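Local coordinates for DUF6836 domain-containing protein (Clostridium leptum, PDB 4PW1), which is of unknown function but folds as a nine-stranded antiparallel beta sheet surrounded by alpha-helices, at residues 59-71 with 83-96. Numbering follows the deposited sequence.
Sequences GGSWTDEELYPLI and LKDMALTEKDGRRY
The indole NE1 of W62 donates to the backbone O of T89 at 2.9 Å, the one hydrogen bond joining 59-71 to 83-96, and it illustrates how a tryptophan can be fixed by its edge and its faces together. The oxygen lies close to the ring plane, whereas the N-H reaches it from well above the carbonyl plane. Over one face of the indole, CD1 of L88 makes a CH-pi contact, 3.8 Å from the centroid of the six-membered ring and nearly on its normal. The opposite face meets E90, whose chain bends at chi2 (-68°) so that CG and the carboxylate lie over the ring, the indole and carboxylate planes 36° apart; its OE1 accepts from K91 N (3.1 Å). L88 is thus shared: while CD1 faces the indole, CD2 packs against L67 CD2 (3.7 Å) and L70 CD1 (3.8 Å). Further along the strand, the selenomethionine M86 brings SE to 3.6 Å from I71 CG1 by holding CG anti to the backbone N (chi1 180°), and L83 CD1 adds a looser apolar contact with I71. A capping box of T63 and E66 starts the short helix 64-67. Residues 59-71 thus lie along the end of strand 80-89 and its turn into strand 95-103, with W62 also touching V54 of helix 44-58 and Y112 of strand 106-114.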
loop_
_atom_site.group_PDB
_atom_site.type_symbol
_atom_site.label_atom_id
_atom_site.label_comp_id
_atom_site.label_asym_id
_atom_site.label_seq_id
_atom_site.Cartn_x
_atom_site.Cartn_y
_atom_site.Cartn_z
ATOM N N GLY B 59 6.878 -25.141 -3.138
ATOM C CA GLY B 59 6.522 -26.520 -2.955
ATOM C C GLY B 59 6.257 -27.247 -4.250
ATOM O O GLY B 59 5.886 -28.404 -4.195
ATOM N N GLY B 60 6.464 -26.661 -5.429
ATOM C CA GLY B 60 6.125 -27.461 -6.624
ATOM C C GLY B 60 7.198 -28.488 -6.975
ATOM O O GLY B 60 8.239 -28.552 -6.318
ATOM N N SER B 61 6.961 -29.286 -7.999
ATOM C CA SER B 61 7.916 -30.329 -8.369
ATOM C C SER B 61 8.718 -30.033 -9.634
ATOM O O SER B 61 9.490 -30.891 -10.080
ATOM C CB SER B 61 7.147 -31.619 -8.612
ATOM O OG SER B 61 6.180 -31.368 -9.617
ATOM N N TRP B 62 8.554 -28.862 -10.244
ATOM C CA TRP B 62 9.225 -28.623 -11.532
ATOM C C TRP B 62 10.735 -28.810 -11.391
ATOM O O TRP B 62 11.346 -28.390 -10.396
ATOM C CB TRP B 62 8.985 -27.205 -12.066
ATOM C CG TRP B 62 7.551 -26.827 -12.168
ATOM C CD1 TRP B 62 6.711 -27.030 -13.215
ATOM C CD2 TRP B 62 6.781 -26.197 -11.136
ATOM N NE1 TRP B 62 5.466 -26.509 -12.914
ATOM C CE2 TRP B 62 5.491 -26.000 -11.642
ATOM C CE3 TRP B 62 7.075 -25.764 -9.830
ATOM C CZ2 TRP B 62 4.469 -25.421 -10.878
ATOM C CZ3 TRP B 62 6.079 -25.165 -9.084
ATOM C CH2 TRP B 62 4.781 -25.014 -9.608
ATOM N N THR B 63 11.337 -29.377 -12.421
ATOM C CA THR B 63 12.787 -29.547 -12.466
ATOM C C THR B 63 13.475 -28.280 -12.980
ATOM O O THR B 63 12.827 -27.340 -13.501
ATOM C CB THR B 63 13.156 -30.665 -13.433
ATOM O OG1 THR B 63 12.745 -30.271 -14.752
ATOM C CG2 THR B 63 12.467 -31.990 -13.027
ATOM N N ASP B 64 14.794 -28.280 -12.878
ATOM C CA ASP B 64 15.594 -27.172 -13.382
ATOM C C ASP B 64 15.435 -27.006 -14.887
ATOM O O ASP B 64 15.355 -25.900 -15.401
ATOM C CB ASP B 64 17.078 -27.370 -13.004
ATOM C CG ASP B 64 17.344 -27.067 -11.529
ATOM O OD1 ASP B 64 16.467 -26.546 -10.826
ATOM O OD2 ASP B 64 18.430 -27.321 -11.049
ATOM N N GLU B 65 15.363 -28.126 -15.583
ATOM C CA GLU B 65 15.160 -28.113 -17.015
ATOM C C GLU B 65 13.857 -27.417 -17.377
ATOM O O GLU B 65 13.812 -26.644 -18.323
ATOM C CB GLU B 65 15.177 -29.540 -17.578
ATOM C CG GLU B 65 14.881 -29.524 -19.069
ATOM C CD GLU B 65 15.122 -30.833 -19.817
ATOM O OE1 GLU B 65 15.447 -31.859 -19.193
ATOM O OE2 GLU B 65 14.949 -30.806 -21.064
ATOM N N GLU B 66 12.806 -27.620 -16.599
ATOM C CA GLU B 66 11.529 -26.890 -16.844
ATOM C C GLU B 66 11.571 -25.420 -16.375
ATOM O O GLU B 66 11.031 -24.538 -17.018
ATOM C CB GLU B 66 10.369 -27.602 -16.143
ATOM C CG GLU B 66 10.241 -29.088 -16.459
ATOM C CD GLU B 66 9.234 -29.889 -15.602
ATOM O OE1 GLU B 66 9.327 -30.005 -14.363
ATOM O OE2 GLU B 66 8.332 -30.473 -16.208
ATOM N N LEU B 67 12.216 -25.137 -15.249
ATOM C CA LEU B 67 12.205 -23.759 -14.712
ATOM C C LEU B 67 13.215 -22.811 -15.370
ATOM O O LEU B 67 12.922 -21.638 -15.531
ATOM C CB LEU B 67 12.472 -23.767 -13.211
ATOM C CG LEU B 67 11.369 -24.478 -12.417
ATOM C CD1 LEU B 67 11.759 -24.500 -10.954
ATOM C CD2 LEU B 67 10.009 -23.781 -12.647
ATOM N N TYR B 68 14.419 -23.303 -15.695
ATOM C CA TYR B 68 15.508 -22.411 -16.169
ATOM C C TYR B 68 15.091 -21.522 -17.329
ATOM O O TYR B 68 15.268 -20.328 -17.261
ATOM C CB TYR B 68 16.770 -23.219 -16.533
ATOM C CG TYR B 68 17.770 -23.307 -15.401
ATOM C CD1 TYR B 68 17.385 -23.737 -14.131
ATOM C CD2 TYR B 68 19.091 -22.974 -15.609
ATOM C CE1 TYR B 68 18.273 -23.823 -13.089
ATOM C CE2 TYR B 68 20.015 -23.079 -14.587
ATOM C CZ TYR B 68 19.615 -23.511 -13.342
ATOM O OH TYR B 68 20.513 -23.569 -12.339
ATOM N N PRO B 69 14.425 -22.084 -18.346
ATOM C CA PRO B 69 13.991 -21.220 -19.421
ATOM C C PRO B 69 12.977 -20.150 -19.033
ATOM O O PRO B 69 12.816 -19.197 -19.769
ATOM C CB PRO B 69 13.339 -22.184 -20.424
ATOM C CG PRO B 69 13.906 -23.540 -20.101
ATOM C CD PRO B 69 14.129 -23.512 -18.619
ATOM N N LEU B 70 12.308 -20.293 -17.895
ATOM C CA LEU B 70 11.254 -19.353 -17.512
ATOM C C LEU B 70 11.723 -18.327 -16.478
ATOM O O LEU B 70 11.077 -17.311 -16.259
ATOM C CB LEU B 70 10.063 -20.111 -16.934
ATOM C CG LEU B 70 9.455 -21.188 -17.840
ATOM C CD1 LEU B 70 8.323 -21.880 -17.120
ATOM C CD2 LEU B 70 8.948 -20.559 -19.125
ATOM N N ILE B 71 12.828 -18.602 -15.802
ATOM C CA ILE B 71 13.321 -17.672 -14.789
ATOM C C ILE B 71 14.119 -16.525 -15.435
ATOM O O ILE B 71 15.315 -16.620 -15.610
ATOM C CB ILE B 71 14.183 -18.414 -13.768
ATOM C CG1 ILE B 71 13.298 -19.451 -13.057
ATOM C CG2 ILE B 71 14.773 -17.462 -12.746
ATOM C CD1 ILE B 71 14.086 -20.436 -12.192
ATOM N N LEU B 83 12.096 -10.761 -10.359
ATOM C CA LEU B 83 11.346 -11.734 -11.168
ATOM C C LEU B 83 9.884 -11.473 -10.956
ATOM O O LEU B 83 9.344 -11.734 -9.864
ATOM C CB LEU B 83 11.691 -13.119 -10.684
ATOM C CG LEU B 83 11.009 -14.238 -11.440
ATOM C CD1 LEU B 83 11.596 -14.348 -12.829
ATOM C CD2 LEU B 83 11.201 -15.543 -10.678
ATOM N N LYS B 84 9.239 -10.919 -11.966
ATOM C CA LYS B 84 7.868 -10.449 -11.858
ATOM C C LYS B 84 6.902 -11.371 -12.576
ATOM O O LYS B 84 6.998 -11.573 -13.771
ATOM C CB LYS B 84 7.713 -9.062 -12.452
ATOM C CG LYS B 84 6.380 -8.376 -12.085
ATOM C CD LYS B 84 6.243 -7.109 -12.920
ATOM C CE LYS B 84 5.227 -6.141 -12.366
ATOM N NZ LYS B 84 3.897 -6.748 -12.345
ATOM N N ASP B 85 5.923 -11.873 -11.822
ATOM C CA ASP B 85 4.819 -12.661 -12.356
ATOM C C ASP B 85 5.264 -13.759 -13.313
ATOM O O ASP B 85 4.720 -13.908 -14.392
ATOM C CB ASP B 85 3.766 -11.741 -12.988
ATOM C CG ASP B 85 3.036 -10.899 -11.968
ATOM O OD1 ASP B 85 2.922 -11.292 -10.776
ATOM O OD2 ASP B 85 2.538 -9.810 -12.378
HETATM N N MSE B 86 6.205 -14.605 -12.884
HETATM C CA MSE B 86 6.505 -15.801 -13.633
HETATM C C MSE B 86 5.341 -16.784 -13.487
HETATM O O MSE B 86 4.956 -17.155 -12.361
HETATM C CB MSE B 86 7.820 -16.445 -13.176
HETATM C CG MSE B 86 8.113 -17.680 -13.959
HETATM SE SE MSE B 86 9.807 -18.461 -13.355
HETATM C CE MSE B 86 9.434 -19.016 -11.561
ATOM N N ALA B 87 4.802 -17.234 -14.624
ATOM C CA ALA B 87 3.622 -18.084 -14.680
ATOM C C ALA B 87 4.042 -19.525 -14.709
ATOM O O ALA B 87 4.832 -19.906 -15.550
ATOM C CB ALA B 87 2.746 -17.772 -15.930
ATOM N N LEU B 88 3.572 -20.328 -13.765
ATOM C CA LEU B 88 3.848 -21.774 -13.767
ATOM C C LEU B 88 2.532 -22.547 -13.663
ATOM O O LEU B 88 1.600 -22.096 -12.990
ATOM C CB LEU B 88 4.702 -22.163 -12.543
ATOM C CG LEU B 88 6.078 -21.537 -12.436
ATOM C CD1 LEU B 88 6.728 -22.016 -11.150
ATOM C CD2 LEU B 88 6.969 -21.924 -13.615
ATOM N N THR B 89 2.495 -23.735 -14.252
ATOM C CA THR B 89 1.378 -24.637 -14.123
ATOM C C THR B 89 1.861 -25.944 -13.491
ATOM O O THR B 89 2.737 -26.567 -14.006
ATOM C CB THR B 89 0.725 -24.887 -15.491
ATOM O OG1 THR B 89 0.223 -23.650 -15.987
ATOM C CG2 THR B 89 -0.458 -25.833 -15.372
ATOM N N GLU B 90 1.311 -26.305 -12.344
ATOM C CA GLU B 90 1.607 -27.598 -11.685
ATOM C C GLU B 90 1.151 -28.766 -12.563
ATOM O O GLU B 90 0.326 -28.587 -13.465
ATOM C CB GLU B 90 0.855 -27.737 -10.339
ATOM C CG GLU B 90 1.636 -27.467 -9.060
ATOM C CD GLU B 90 2.708 -28.489 -8.768
ATOM O OE1 GLU B 90 2.798 -29.504 -9.466
ATOM O OE2 GLU B 90 3.481 -28.260 -7.820
ATOM N N LYS B 91 1.648 -29.979 -12.271
ATOM C CA LYS B 91 1.321 -31.142 -13.076
ATOM C C LYS B 91 -0.203 -31.413 -13.039
ATOM O O LYS B 91 -0.742 -31.950 -13.983
ATOM C CB LYS B 91 2.157 -32.385 -12.664
ATOM N N ASP B 92 -0.881 -31.017 -11.966
ATOM C CA ASP B 92 -2.316 -31.192 -11.829
ATOM C C ASP B 92 -3.147 -29.944 -12.235
ATOM O O ASP B 92 -4.321 -29.856 -11.900
ATOM C CB ASP B 92 -2.625 -31.579 -10.390
ATOM C CG ASP B 92 -2.409 -30.457 -9.421
ATOM O OD1 ASP B 92 -1.912 -29.358 -9.791
ATOM O OD2 ASP B 92 -2.753 -30.694 -8.257
ATOM N N GLY B 93 -2.523 -28.995 -12.940
ATOM C CA GLY B 93 -3.244 -27.885 -13.579
ATOM C C GLY B 93 -3.422 -26.620 -12.783
ATOM O O GLY B 93 -3.880 -25.627 -13.320
ATOM N N ARG B 94 -3.005 -26.632 -11.523
ATOM C CA ARG B 94 -3.004 -25.405 -10.729
ATOM C C ARG B 94 -2.043 -24.378 -11.326
ATOM O O ARG B 94 -0.951 -24.727 -11.764
ATOM C CB ARG B 94 -2.580 -25.699 -9.283
ATOM C CG ARG B 94 -3.671 -26.346 -8.434
ATOM C CD ARG B 94 -3.102 -26.739 -7.083
ATOM N NE ARG B 94 -2.146 -27.812 -7.247
ATOM C CZ ARG B 94 -1.360 -28.278 -6.292
ATOM N NH1 ARG B 94 -1.421 -27.754 -5.076
ATOM N NH2 ARG B 94 -0.509 -29.253 -6.567
ATOM N N ARG B 95 -2.477 -23.129 -11.381
ATOM C CA ARG B 95 -1.683 -22.078 -11.993
ATOM C C ARG B 95 -1.167 -21.143 -10.938
ATOM O O ARG B 95 -1.918 -20.690 -10.080
ATOM C CB ARG B 95 -2.530 -21.325 -13.012
ATOM C CG ARG B 95 -2.971 -22.275 -14.117
ATOM C CD ARG B 95 -3.742 -21.582 -15.212
ATOM N NE ARG B 95 -4.838 -20.851 -14.627
ATOM C CZ ARG B 95 -5.706 -20.133 -15.325
ATOM N NH1 ARG B 95 -5.607 -20.065 -16.645
ATOM N NH2 ARG B 95 -6.677 -19.500 -14.688
ATOM N N TYR B 96 0.114 -20.851 -10.997
ATOM C CA TYR B 96 0.760 -19.982 -10.032
ATOM C C TYR B 96 1.434 -18.790 -10.683
ATOM O O TYR B 96 1.830 -18.841 -11.830
ATOM C CB TYR B 96 1.828 -20.755 -9.293
ATOM C CG TYR B 96 1.291 -21.815 -8.420
ATOM C CD1 TYR B 96 1.066 -23.081 -8.926
ATOM C CD2 TYR B 96 1.003 -21.565 -7.089
ATOM C CE1 TYR B 96 0.567 -24.082 -8.136
ATOM C CE2 TYR B 96 0.483 -22.566 -6.279
ATOM C CZ TYR B 96 0.281 -23.832 -6.820
ATOM O OH TYR B 96 -0.196 -24.894 -6.090
#